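Local coordinates for alpha-fucosidase (Bifidobacterium bifidum, PDB 2EAB), which hydrolyses alpha-1,2-linked L-fucosyl residues, this chain being the catalytic region of a longer, probably membrane-anchored glycoside hydrolase of family 95, at residues A[241-245]-A[300-305]; A[136-140]-A[211-215]; A[90-94]-A[490-494]. One frame throughout, in Å; residues are numbered along the deposited sequence.

Interaction 1 of 3, residues A[241-245]-A[300-305]; sequences LYNSQ and VNTRVA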
ATOM      1  N   LEU A 241       2.883 -26.710  -1.559  1.00  7.56           N
ATOM      2  CA  LEU A 241       2.181 -27.354  -2.668  1.00  8.02           C
ATOM      3  C   LEU A 241       1.548 -26.312  -3.562  1.00  7.79           C
ATOM      4  O   LEU A 241       1.011 -25.321  -3.077  1.00  8.38           O
ATOM      5  CB  LEU A 241       1.093 -28.299  -2.160  1.00  8.40           C
ATOM      6  CG  LEU A 241       1.518 -29.411  -1.203  1.00  8.92           C
ATOM      7  CD1 LEU A 241       0.302 -30.154  -0.681  1.00 10.16           C
ATOM      8  CD2 LEU A 241       2.482 -30.374  -1.880  1.00 10.40           C
ATOM      9  N   TYR A 242       1.611 -26.539  -4.869  1.00  7.75           N
ATOM     10  CA  TYR A 242       0.955 -25.651  -5.821  1.00  7.61           C
ATOM     11  C   TYR A 242       0.220 -26.447  -6.893  1.00  7.68           C
ATOM     12  O   TYR A 242       0.623 -27.559  -7.249  1.00  7.95           O
ATOM     13  CB  TYR A 242       1.941 -24.652  -6.440  1.00  8.04           C
ATOM     14  CG  TYR A 242       3.061 -25.267  -7.254  1.00  7.74           C
ATOM     15  CD1 TYR A 242       2.897 -25.537  -8.613  1.00  8.12           C
ATOM     16  CD2 TYR A 242       4.293 -25.558  -6.668  1.00  8.50           C
ATOM     17  CE1 TYR A 242       3.929 -26.099  -9.368  1.00  8.47           C
ATOM     18  CE2 TYR A 242       5.327 -26.114  -7.413  1.00  8.90           C
ATOM     19  CZ  TYR A 242       5.140 -26.381  -8.757  1.00  8.85           C
ATOM     20  OH  TYR A 242       6.178 -26.933  -9.471  1.00  9.18           O
ATOM     21  N   ASN A 243      -0.857 -25.860  -7.404  1.00  7.77           N
ATOM     22  CA  ASN A 243      -1.726 -26.509  -8.370  1.00  8.19           C
ATOM     23  C   ASN A 243      -2.435 -25.434  -9.181  1.00  8.39           C
ATOM     24  O   ASN A 243      -3.052 -24.525  -8.616  1.00  8.16           O
ATOM     25  CB  ASN A 243      -2.740 -27.402  -7.636  1.00  8.74           C
ATOM     26  CG  ASN A 243      -3.591 -28.248  -8.577  1.00  8.97           C
ATOM     27  OD1 ASN A 243      -4.386 -27.727  -9.354  1.00 10.15           O
ATOM     28  ND2 ASN A 243      -3.442 -29.567  -8.483  1.00  9.41           N
ATOM     29  N   SER A 244      -2.323 -25.523 -10.502  1.00  8.82           N
ATOM     30  CA  SER A 244      -3.098 -24.667 -11.387  1.00  9.44           C
ATOM     31  C   SER A 244      -3.786 -25.509 -12.452  1.00  9.52           C
ATOM     32  O   SER A 244      -3.262 -26.548 -12.880  1.00  9.66           O
ATOM     33  CB  SER A 244      -2.222 -23.593 -12.030  1.00  9.80           C
ATOM     34  OG  SER A 244      -1.323 -24.148 -12.976  1.00 12.73           O
ATOM     35  N   GLN A 245      -4.968 -25.061 -12.865  1.00  9.40           N
ATOM     36  CA  GLN A 245      -5.768 -25.780 -13.851  1.00  9.91           C
ATOM     37  C   GLN A 245      -6.416 -24.831 -14.835  1.00  9.91           C
ATOM     38  O   GLN A 245      -6.871 -23.746 -14.456  1.00  9.83           O
ATOM     39  CB  GLN A 245      -6.835 -26.634 -13.165  1.00  9.98           C
ATOM     40  CG  GLN A 245      -6.248 -27.779 -12.355  1.00 10.81           C
ATOM     41  CD  GLN A 245      -7.272 -28.585 -11.601  1.00 10.66           C
ATOM     42  OE1 GLN A 245      -8.363 -28.871 -12.101  1.00 11.57           O
ATOM     43  NE2 GLN A 245      -6.915 -28.978 -10.385  1.00 10.45           N
ATOM     44  N   VAL A 300      -5.700 -30.374  -2.492  1.00 10.00           N
ATOM     45  CA  VAL A 300      -5.523 -29.108  -3.213  1.00  9.80           C
ATOM     46  C   VAL A 300      -6.026 -29.269  -4.650  1.00  9.82           C
ATOM     47  O   VAL A 300      -6.746 -28.414  -5.167  1.00  9.77           O
ATOM     48  CB  VAL A 300      -4.055 -28.609  -3.193  1.00  9.67           C
ATOM     49  CG1 VAL A 300      -3.914 -27.315  -3.991  1.00 10.24           C
ATOM     50  CG2 VAL A 300      -3.589 -28.384  -1.765  1.00  9.93           C
ATOM     51  N   ASN A 301      -5.666 -30.390  -5.272  1.00 10.09           N
ATOM     52  CA  ASN A 301      -6.097 -30.684  -6.631  1.00 10.53           C
ATOM     53  C   ASN A 301      -7.625 -30.708  -6.783  1.00 10.64           C
ATOM     54  O   ASN A 301      -8.171 -30.129  -7.721  1.00 10.74           O
ATOM     55  CB  ASN A 301      -5.490 -32.004  -7.101  1.00 10.43           C
ATOM     56  CG  ASN A 301      -5.824 -32.311  -8.538  1.00 10.70           C
ATOM     57  OD1 ASN A 301      -5.373 -31.621  -9.451  1.00 10.56           O
ATOM     58  ND2 ASN A 301      -6.641 -33.341  -8.748  1.00 11.71           N
ATOM     59  N   THR A 302      -8.297 -31.381  -5.854  1.00 10.89           N
ATOM     60  CA  THR A 302      -9.756 -31.464  -5.836  1.00 11.34           C
ATOM     61  C   THR A 302     -10.368 -30.071  -5.676  1.00 11.04           C
ATOM     62  O   THR A 302     -11.336 -29.725  -6.359  1.00 10.84           O
ATOM     63  CB  THR A 302     -10.224 -32.408  -4.706  1.00 11.34           C
ATOM     64  OG1 THR A 302      -9.690 -33.716  -4.944  1.00 12.67           O
ATOM     65  CG2 THR A 302     -11.751 -32.494  -4.630  1.00 12.03           C
ATOM     66  N   ARG A 303      -9.775 -29.273  -4.791  1.00 10.85           N
ATOM     67  CA  ARG A 303     -10.246 -27.920  -4.516  1.00 10.68           C
ATOM     68  C   ARG A 303     -10.169 -27.023  -5.753  1.00 10.70           C
ATOM     69  O   ARG A 303     -11.143 -26.351  -6.100  1.00 10.57           O
ATOM     70  CB  ARG A 303      -9.451 -27.327  -3.350  1.00 10.64           C
ATOM     71  CG  ARG A 303      -9.793 -25.889  -3.023  1.00 10.37           C
ATOM     72  CD  ARG A 303      -9.407 -25.523  -1.604  1.00 10.40           C
ATOM     73  NE  ARG A 303      -7.976 -25.624  -1.290  1.00  9.62           N
ATOM     74  CZ  ARG A 303      -7.072 -24.670  -1.519  1.00  9.53           C
ATOM     75  NH1 ARG A 303      -7.413 -23.540  -2.130  1.00  8.87           N
ATOM     76  NH2 ARG A 303      -5.814 -24.859  -1.139  1.00  9.90           N
ATOM     77  N   VAL A 304      -9.018 -27.023  -6.418  1.00 10.46           N
ATOM     78  CA  VAL A 304      -8.826 -26.214  -7.618  1.00 10.46           C
ATOM     79  C   VAL A 304      -9.737 -26.693  -8.752  1.00 10.63           C
ATOM     80  O   VAL A 304     -10.315 -25.880  -9.472  1.00 10.57           O
ATOM     81  CB  VAL A 304      -7.343 -26.195  -8.055  1.00 10.36           C
ATOM     82  CG1 VAL A 304      -7.174 -25.461  -9.380  1.00 10.09           C
ATOM     83  CG2 VAL A 304      -6.484 -25.530  -6.975  1.00  9.90           C
ATOM     84  N   ALA A 305      -9.886 -28.011  -8.884  1.00 10.77           N
ATOM     85  CA  ALA A 305     -10.775 -28.588  -9.898  1.00 11.16           C
ATOM     86  C   ALA A 305     -12.215 -28.112  -9.734  1.00 11.47           C
ATOM     87  O   ALA A 305     -12.897 -27.815 -10.720  1.00 11.60           O
ATOM     88  CB  ALA A 305     -10.709 -30.110  -9.866  1.00 11.65           C
TER
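Helix 297-314 lies along one face of the nine-stranded antiparallel sheet of the N-terminal beta-sandwich. Here its segment 300-305 runs roughly with strand 241-245, the axes 8.3 Å apart at their closest and crossing at -29°. L241, N243 and Q245 point their CB toward the helix; Y242 and S244 point away, S244 meeting W139. Q245 and N243 bury nearly equal areas (73 and 72 Å²), and their amides form a chain: Q245 NE2 donates to N243 OD1 (3.0 Å), while N243 ND2 donates to N301 OD1 (3.0 Å). Q245 NE2 also reaches N301 O at 3.2 Å, a carbonyl that already accepts A305 N within the helix at 3.0 Å, so the bond is added without breaking the helical one. V304, with 56 Å² covered, sits beside both amides: its CB is 3.6 Å from N243 OD1 and 3.7 Å from Q245 NE2. V304 also rests on A279 and A281 of the adjacent strand 273-282. One turn back, V300 CG1 meets N243 CB at 3.8 Å. Helix and sheet are thus joined by an amide network flanked by valines, whose directional bonds probably help set the register of helix on strand.

Interaction 2 of 3, residues A[136-140]-A[211-215]; sequences YLNWG and TNTNY
W139 O accepts two hydrogen bonds, from N212 N (2.9 Å, 167° at the hydrogen) and from Y215 OH (2.9 Å), and T211 CA adds a CA-H...O contact at 3.3 Å. W139 (phi/psi -70/-54) and G140 (169/-141) form a classic beta bulge, both facing F74 of strand 69-76, in the N-terminal beta-sandwich. G140 and T211 form a single beta bridge, their CA atoms 4.0 Å apart; a CB on G140 would clash with T211 CA. Segment 211-215 then folds back through an Asx turn, N214 N donating to N212 OD1 (2.9 Å), after which Y215 turns its CB toward segment 136-140. T211 OG1 bonds E220. Further out, W139 takes the t rotamer and its NE1 lies 3.9 Å from T211 CG2. Y215, with chi1 p (58°) and chi2 84°, sets its ring edge against N138 O, 3.3 Å from CE2. L137 (m, t) packs on the ring face in a CH-pi contact, CD1 3.8 Å from the Y215 ring centroid and 3.6 Å from Y215 CD2.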
ATOM      1  N   TYR A 136       8.600 -13.648  -2.808  1.00  5.63           N
ATOM      2  CA  TYR A 136       7.447 -13.878  -3.660  1.00  6.02           C
ATOM      3  C   TYR A 136       7.909 -14.313  -5.042  1.00  5.96           C
ATOM      4  O   TYR A 136       8.829 -13.713  -5.598  1.00  6.17           O
ATOM      5  CB  TYR A 136       6.678 -12.573  -3.792  1.00  6.05           C
ATOM      6  CG  TYR A 136       5.375 -12.662  -4.554  1.00  6.20           C
ATOM      7  CD1 TYR A 136       4.381 -13.551  -4.166  1.00  6.07           C
ATOM      8  CD2 TYR A 136       5.117 -11.818  -5.633  1.00  6.39           C
ATOM      9  CE1 TYR A 136       3.166 -13.608  -4.838  1.00  6.39           C
ATOM     10  CE2 TYR A 136       3.907 -11.872  -6.322  1.00  6.81           C
ATOM     11  CZ  TYR A 136       2.937 -12.765  -5.913  1.00  6.73           C
ATOM     12  OH  TYR A 136       1.725 -12.817  -6.560  1.00  6.59           O
ATOM     13  N   LEU A 137       7.254 -15.333  -5.591  1.00  6.11           N
ATOM     14  CA  LEU A 137       7.596 -15.881  -6.906  1.00  6.39           C
ATOM     15  C   LEU A 137       6.567 -15.551  -7.968  1.00  6.29           C
ATOM     16  O   LEU A 137       5.366 -15.713  -7.736  1.00  7.00           O
ATOM     17  CB  LEU A 137       7.642 -17.410  -6.848  1.00  6.79           C
ATOM     18  CG  LEU A 137       8.640 -18.133  -5.953  1.00  8.06           C
ATOM     19  CD1 LEU A 137       8.442 -19.631  -6.030  1.00  8.34           C
ATOM     20  CD2 LEU A 137      10.046 -17.774  -6.306  1.00 11.35           C
ATOM     21  N   ASN A 138       7.032 -15.162  -9.156  1.00  6.28           N
ATOM     22  CA  ASN A 138       6.196 -15.306 -10.340  1.00  6.58           C
ATOM     23  C   ASN A 138       5.820 -16.782 -10.448  1.00  6.57           C
ATOM     24  O   ASN A 138       6.690 -17.651 -10.359  1.00  7.19           O
ATOM     25  CB  ASN A 138       6.927 -14.867 -11.604  1.00  6.65           C
ATOM     26  CG  ASN A 138       6.230 -15.342 -12.865  1.00  6.54           C
ATOM     27  OD1 ASN A 138       5.128 -14.889 -13.197  1.00  8.68           O
ATOM     28  ND2 ASN A 138       6.848 -16.283 -13.559  1.00  6.07           N
ATOM     29  N   TRP A 139       4.534 -17.067 -10.630  1.00  6.98           N
ATOM     30  CA  TRP A 139       4.074 -18.446 -10.760  1.00  7.25           C
ATOM     31  C   TRP A 139       4.545 -19.015 -12.099  1.00  7.16           C
ATOM     32  O   TRP A 139       5.207 -20.062 -12.147  1.00  7.09           O
ATOM     33  CB  TRP A 139       2.552 -18.510 -10.632  1.00  7.80           C
ATOM     34  CG  TRP A 139       1.957 -19.888 -10.678  1.00  8.02           C
ATOM     35  CD1 TRP A 139       1.977 -20.763 -11.729  1.00  8.56           C
ATOM     36  CD2 TRP A 139       1.218 -20.528  -9.637  1.00  7.72           C
ATOM     37  NE1 TRP A 139       1.307 -21.914 -11.395  1.00  8.97           N
ATOM     38  CE2 TRP A 139       0.834 -21.799 -10.117  1.00  8.70           C
ATOM     39  CE3 TRP A 139       0.854 -20.157  -8.336  1.00  7.91           C
ATOM     40  CZ2 TRP A 139       0.093 -22.696  -9.349  1.00  8.94           C
ATOM     41  CZ3 TRP A 139       0.116 -21.049  -7.573  1.00  8.48           C
ATOM     42  CH2 TRP A 139      -0.255 -22.306  -8.082  1.00  9.34           C
ATOM     43  N   GLY A 140       4.219 -18.309 -13.176  1.00  7.60           N
ATOM     44  CA  GLY A 140       4.609 -18.706 -14.521  1.00  7.92           C
ATOM     45  C   GLY A 140       3.874 -17.863 -15.534  1.00  8.11           C
ATOM     46  O   GLY A 140       3.686 -16.655 -15.332  1.00  8.03           O
ATOM     47  N   THR A 211       5.240 -23.221 -15.517  1.00  9.00           N
ATOM     48  CA  THR A 211       5.725 -22.532 -14.334  1.00  8.55           C
ATOM     49  C   THR A 211       7.057 -21.857 -14.653  1.00  8.52           C
ATOM     50  O   THR A 211       7.778 -22.276 -15.570  1.00  9.01           O
ATOM     51  CB  THR A 211       5.895 -23.500 -13.161  1.00  8.30           C
ATOM     52  OG1 THR A 211       6.520 -24.697 -13.641  1.00  8.72           O
ATOM     53  CG2 THR A 211       4.542 -23.833 -12.532  1.00  9.34           C
ATOM     54  N   ASN A 212       7.377 -20.807 -13.903  1.00  7.83           N
ATOM     55  CA  ASN A 212       8.642 -20.117 -14.066  1.00  7.83           C
ATOM     56  C   ASN A 212       9.769 -21.124 -13.876  1.00  8.09           C
ATOM     57  O   ASN A 212       9.751 -21.910 -12.932  1.00  7.77           O
ATOM     58  CB  ASN A 212       8.744 -18.982 -13.051  1.00  7.87           C
ATOM     59  CG  ASN A 212       9.933 -18.089 -13.289  1.00  7.72           C
ATOM     60  OD1 ASN A 212      11.081 -18.542 -13.237  1.00  7.93           O
ATOM     61  ND2 ASN A 212       9.676 -16.806 -13.534  1.00  7.71           N
ATOM     62  N   THR A 213      10.740 -21.102 -14.781  1.00  8.48           N
ATOM     63  CA  THR A 213      11.771 -22.132 -14.825  1.00  9.51           C
ATOM     64  C   THR A 213      12.939 -21.875 -13.870  1.00  9.21           C
ATOM     65  O   THR A 213      13.933 -22.609 -13.908  1.00 11.14           O
ATOM     66  CB  THR A 213      12.310 -22.291 -16.265  1.00 10.03           C
ATOM     67  OG1 THR A 213      12.858 -21.044 -16.710  1.00 12.82           O
ATOM     68  CG2 THR A 213      11.189 -22.701 -17.218  1.00 11.61           C
ATOM     69  N   ASN A 214      12.829 -20.855 -13.019  1.00  8.28           N
ATOM     70  CA  ASN A 214      13.966 -20.418 -12.203  1.00  8.07           C
ATOM     71  C   ASN A 214      13.908 -20.759 -10.715  1.00  7.61           C
ATOM     72  O   ASN A 214      14.914 -20.637 -10.014  1.00  7.77           O
ATOM     73  CB  ASN A 214      14.215 -18.926 -12.408  1.00  8.82           C
ATOM     74  CG  ASN A 214      14.430 -18.578 -13.869  1.00  9.34           C
ATOM     75  OD1 ASN A 214      13.585 -17.927 -14.495  1.00 12.85           O
ATOM     76  ND2 ASN A 214      15.536 -19.036 -14.429  1.00  8.77           N
ATOM     77  N   TYR A 215      12.741 -21.167 -10.231  1.00  7.27           N
ATOM     78  CA  TYR A 215      12.641 -21.679  -8.875  1.00  7.02           C
ATOM     79  C   TYR A 215      12.722 -23.198  -8.846  1.00  6.80           C
ATOM     80  O   TYR A 215      12.288 -23.871  -9.783  1.00  6.93           O
ATOM     81  CB  TYR A 215      11.402 -21.156  -8.144  1.00  7.22           C
ATOM     82  CG  TYR A 215      10.029 -21.420  -8.731  1.00  7.22           C
ATOM     83  CD1 TYR A 215       9.359 -22.619  -8.502  1.00  7.40           C
ATOM     84  CD2 TYR A 215       9.349 -20.414  -9.424  1.00  7.38           C
ATOM     85  CE1 TYR A 215       8.062 -22.823  -8.988  1.00  8.36           C
ATOM     86  CE2 TYR A 215       8.058 -20.606  -9.910  1.00  7.99           C
ATOM     87  CZ  TYR A 215       7.420 -21.811  -9.692  1.00  7.55           C
ATOM     88  OH  TYR A 215       6.142 -22.012 -10.162  1.00  8.79           O
TER

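Interaction 3 of 3, residues A[90-94]-A[490-494]; sequences YNGGN and YGWTA
A type I' beta turn from N91 to N94 is set against the irregular segment 490-494, with G92 CA 4.3 Å from W492 CA and N94 CA 4.9 Å from A494 CA. G92 (phi/psi 65/17) and G93 (87/-3) occupy the turn's corners, and N94 N closes it on N91 O (3.1 Å). On the other side W492 (-80/74) centres an inverse gamma turn, T493 N making a weak bond to G491 O (3.0 Å).

Two direct hydrogen bonds cross the contact: Y90 OH, on a t rotamer, donates to Y490 O (2.7 Å), and A494 N to G92 O (3.3 Å, 154°). A water accepts from N94 ND2 (2.9 Å), bonds T493 OG1 (2.7 Å) and donates weakly to G491 O (3.4 Å). N94 ND2 also makes a weak bond to N91 O (2.8 Å). T458 OG1 of helix 452-463 pairs with both N94 OD1 and T493 OG1, while Y490 OH is satisfied by W80 O.

The W492 ring (chi1 t, chi2 -105°) takes G93 CA over its six-membered ring in a CH-pi contact, 3.9 Å from the centroid, and W492 CE3 lies 3.7 Å from Y90 CE1. A494 CB nestles against G92 O (3.2 Å) and G93 C (3.3 Å).

Such loop-to-loop docking joins the N-terminal region to the family 95 catalytic domain, an (alpha/alpha)6 barrel in this family.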
ATOM      1  N   TYR A  90      13.979 -23.233  11.203  1.00  7.30           N
ATOM      2  CA  TYR A  90      13.321 -21.954  10.937  1.00  6.94           C
ATOM      3  C   TYR A  90      12.694 -21.367  12.196  1.00  6.75           C
ATOM      4  O   TYR A  90      11.879 -22.023  12.851  1.00  6.64           O
ATOM      5  CB  TYR A  90      12.255 -22.096   9.852  1.00  6.71           C
ATOM      6  CG  TYR A  90      11.624 -20.769   9.510  1.00  6.26           C
ATOM      7  CD1 TYR A  90      12.269 -19.882   8.656  1.00  6.38           C
ATOM      8  CD2 TYR A  90      10.400 -20.381  10.063  1.00  6.39           C
ATOM      9  CE1 TYR A  90      11.717 -18.638   8.351  1.00  6.04           C
ATOM     10  CE2 TYR A  90       9.828 -19.135   9.758  1.00  6.34           C
ATOM     11  CZ  TYR A  90      10.497 -18.271   8.898  1.00  6.00           C
ATOM     12  OH  TYR A  90       9.970 -17.044   8.568  1.00  5.99           O
ATOM     13  N   ASN A  91      13.073 -20.125  12.496  1.00  6.50           N
ATOM     14  CA  ASN A  91      12.599 -19.409  13.674  1.00  6.80           C
ATOM     15  C   ASN A  91      12.439 -17.919  13.360  1.00  6.63           C
ATOM     16  O   ASN A  91      12.818 -17.058  14.156  1.00  7.10           O
ATOM     17  CB  ASN A  91      13.565 -19.636  14.846  1.00  7.32           C
ATOM     18  CG  ASN A  91      13.028 -19.119  16.176  1.00  7.52           C
ATOM     19  OD1 ASN A  91      11.822 -19.139  16.435  1.00  8.52           O
ATOM     20  ND2 ASN A  91      13.937 -18.666  17.036  1.00  8.88           N
ATOM     21  N   GLY A  92      11.890 -17.631  12.181  1.00  6.41           N
ATOM     22  CA  GLY A  92      11.583 -16.257  11.781  1.00  5.98           C
ATOM     23  C   GLY A  92      12.783 -15.346  11.619  1.00  5.98           C
ATOM     24  O   GLY A  92      12.624 -14.121  11.592  1.00  6.35           O
ATOM     25  N   GLY A  93      13.971 -15.941  11.515  1.00  5.68           N
ATOM     26  CA  GLY A  93      15.211 -15.187  11.386  1.00  5.85           C
ATOM     27  C   GLY A  93      15.850 -14.767  12.697  1.00  5.90           C
ATOM     28  O   GLY A  93      16.931 -14.168  12.700  1.00  6.13           O
ATOM     29  N   ASN A  94      15.200 -15.056  13.822  1.00  5.71           N
ATOM     30  CA  ASN A  94      15.695 -14.564  15.102  1.00  5.95           C
ATOM     31  C   ASN A  94      17.030 -15.166  15.497  1.00  6.26           C
ATOM     32  O   ASN A  94      17.229 -16.370  15.381  1.00  6.88           O
ATOM     33  CB  ASN A  94      14.663 -14.800  16.191  1.00  6.28           C
ATOM     34  CG  ASN A  94      13.390 -14.036  15.932  1.00  6.04           C
ATOM     35  OD1 ASN A  94      13.387 -12.804  15.912  1.00  6.65           O
ATOM     36  ND2 ASN A  94      12.304 -14.760  15.707  1.00  6.32           N
ATOM     37  N   TYR A 490       5.701 -15.508   6.148  1.00  5.39           N
ATOM     38  CA  TYR A 490       5.994 -16.542   7.146  1.00  5.37           C
ATOM     39  C   TYR A 490       6.540 -16.031   8.481  1.00  5.70           C
ATOM     40  O   TYR A 490       7.340 -16.712   9.141  1.00  5.49           O
ATOM     41  CB  TYR A 490       6.961 -17.574   6.560  1.00  5.45           C
ATOM     42  CG  TYR A 490       6.476 -18.246   5.301  1.00  5.18           C
ATOM     43  CD1 TYR A 490       5.372 -19.092   5.328  1.00  5.75           C
ATOM     44  CD2 TYR A 490       7.133 -18.059   4.087  1.00  6.16           C
ATOM     45  CE1 TYR A 490       4.928 -19.726   4.184  1.00  5.71           C
ATOM     46  CE2 TYR A 490       6.690 -18.683   2.926  1.00  5.65           C
ATOM     47  CZ  TYR A 490       5.588 -19.522   2.986  1.00  5.88           C
ATOM     48  OH  TYR A 490       5.126 -20.160   1.855  1.00  6.11           O
ATOM     49  N   GLY A 491       6.106 -14.850   8.908  1.00  5.31           N
ATOM     50  CA  GLY A 491       6.513 -14.364  10.223  1.00  5.83           C
ATOM     51  C   GLY A 491       8.009 -14.123  10.366  1.00  5.22           C
ATOM     52  O   GLY A 491       8.596 -14.423  11.411  1.00  5.61           O
ATOM     53  N   TRP A 492       8.612 -13.571   9.310  1.00  5.35           N
ATOM     54  CA  TRP A 492      10.014 -13.141   9.297  1.00  5.34           C
ATOM     55  C   TRP A 492      10.097 -11.775   9.984  1.00  4.98           C
ATOM     56  O   TRP A 492      10.265 -10.726   9.342  1.00  5.53           O
ATOM     57  CB  TRP A 492      10.489 -13.062   7.853  1.00  5.50           C
ATOM     58  CG  TRP A 492      11.953 -12.841   7.625  1.00  5.17           C
ATOM     59  CD1 TRP A 492      12.554 -11.684   7.219  1.00  5.16           C
ATOM     60  CD2 TRP A 492      12.993 -13.820   7.721  1.00  5.52           C
ATOM     61  NE1 TRP A 492      13.912 -11.876   7.075  1.00  5.53           N
ATOM     62  CE2 TRP A 492      14.203 -13.181   7.370  1.00  5.36           C
ATOM     63  CE3 TRP A 492      13.020 -15.174   8.080  1.00  5.68           C
ATOM     64  CZ2 TRP A 492      15.422 -13.852   7.357  1.00  5.70           C
ATOM     65  CZ3 TRP A 492      14.235 -15.840   8.060  1.00  5.73           C
ATOM     66  CH2 TRP A 492      15.419 -15.177   7.709  1.00  6.14           C
ATOM     67  N   THR A 493       9.969 -11.807  11.307  1.00  5.21           N
ATOM     68  CA  THR A 493       9.853 -10.599  12.113  1.00  5.51           C
ATOM     69  C   THR A 493      11.181 -10.197  12.737  1.00  5.57           C
ATOM     70  O   THR A 493      11.284  -9.128  13.339  1.00  5.66           O
ATOM     71  CB  THR A 493       8.774 -10.740  13.210  1.00  5.73           C
ATOM     72  OG1 THR A 493       9.043 -11.898  14.009  1.00  5.86           O
ATOM     73  CG2 THR A 493       7.407 -10.913  12.575  1.00  5.79           C
ATOM     74  N   ALA A 494      12.202 -11.038  12.577  1.00  5.52           N
ATOM     75  CA  ALA A 494      13.542 -10.670  13.018  1.00  5.47           C
ATOM     76  C   ALA A 494      14.036  -9.431  12.285  1.00  5.39           C
ATOM     77  O   ALA A 494      13.598  -9.145  11.170  1.00  5.03           O
ATOM     78  CB  ALA A 494      14.503 -11.806  12.777  1.00  5.94           C
TER
HETATM   79  O   HOH W   1       9.642 -14.502  14.629  1.00  6.24           O

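How the interactions relate
Interactions 1 and 2 are neighbours in the N-terminal beta-sandwich, centres about 17 Å apart, and touch where the W139 ring packs on strand 241-245: W139 CH2 lies 3.6 Å from Y242 CB. Interaction 2 sits where loop 211-215 passes from strand 203-208 of the seven-stranded sheet to strand 217-225 of the nine-stranded one; interaction 1 lies on the latter sheet's helix-bearing face. Interaction 3 is about 28 Å and 23 Å from them, centre to centre, with no touch. Along the chain interaction 2 closes before interaction 1 opens; both lie within the span that 90-94 and 490-494 bracket, and interaction 3 joins the N-terminal region to the catalytic barrel.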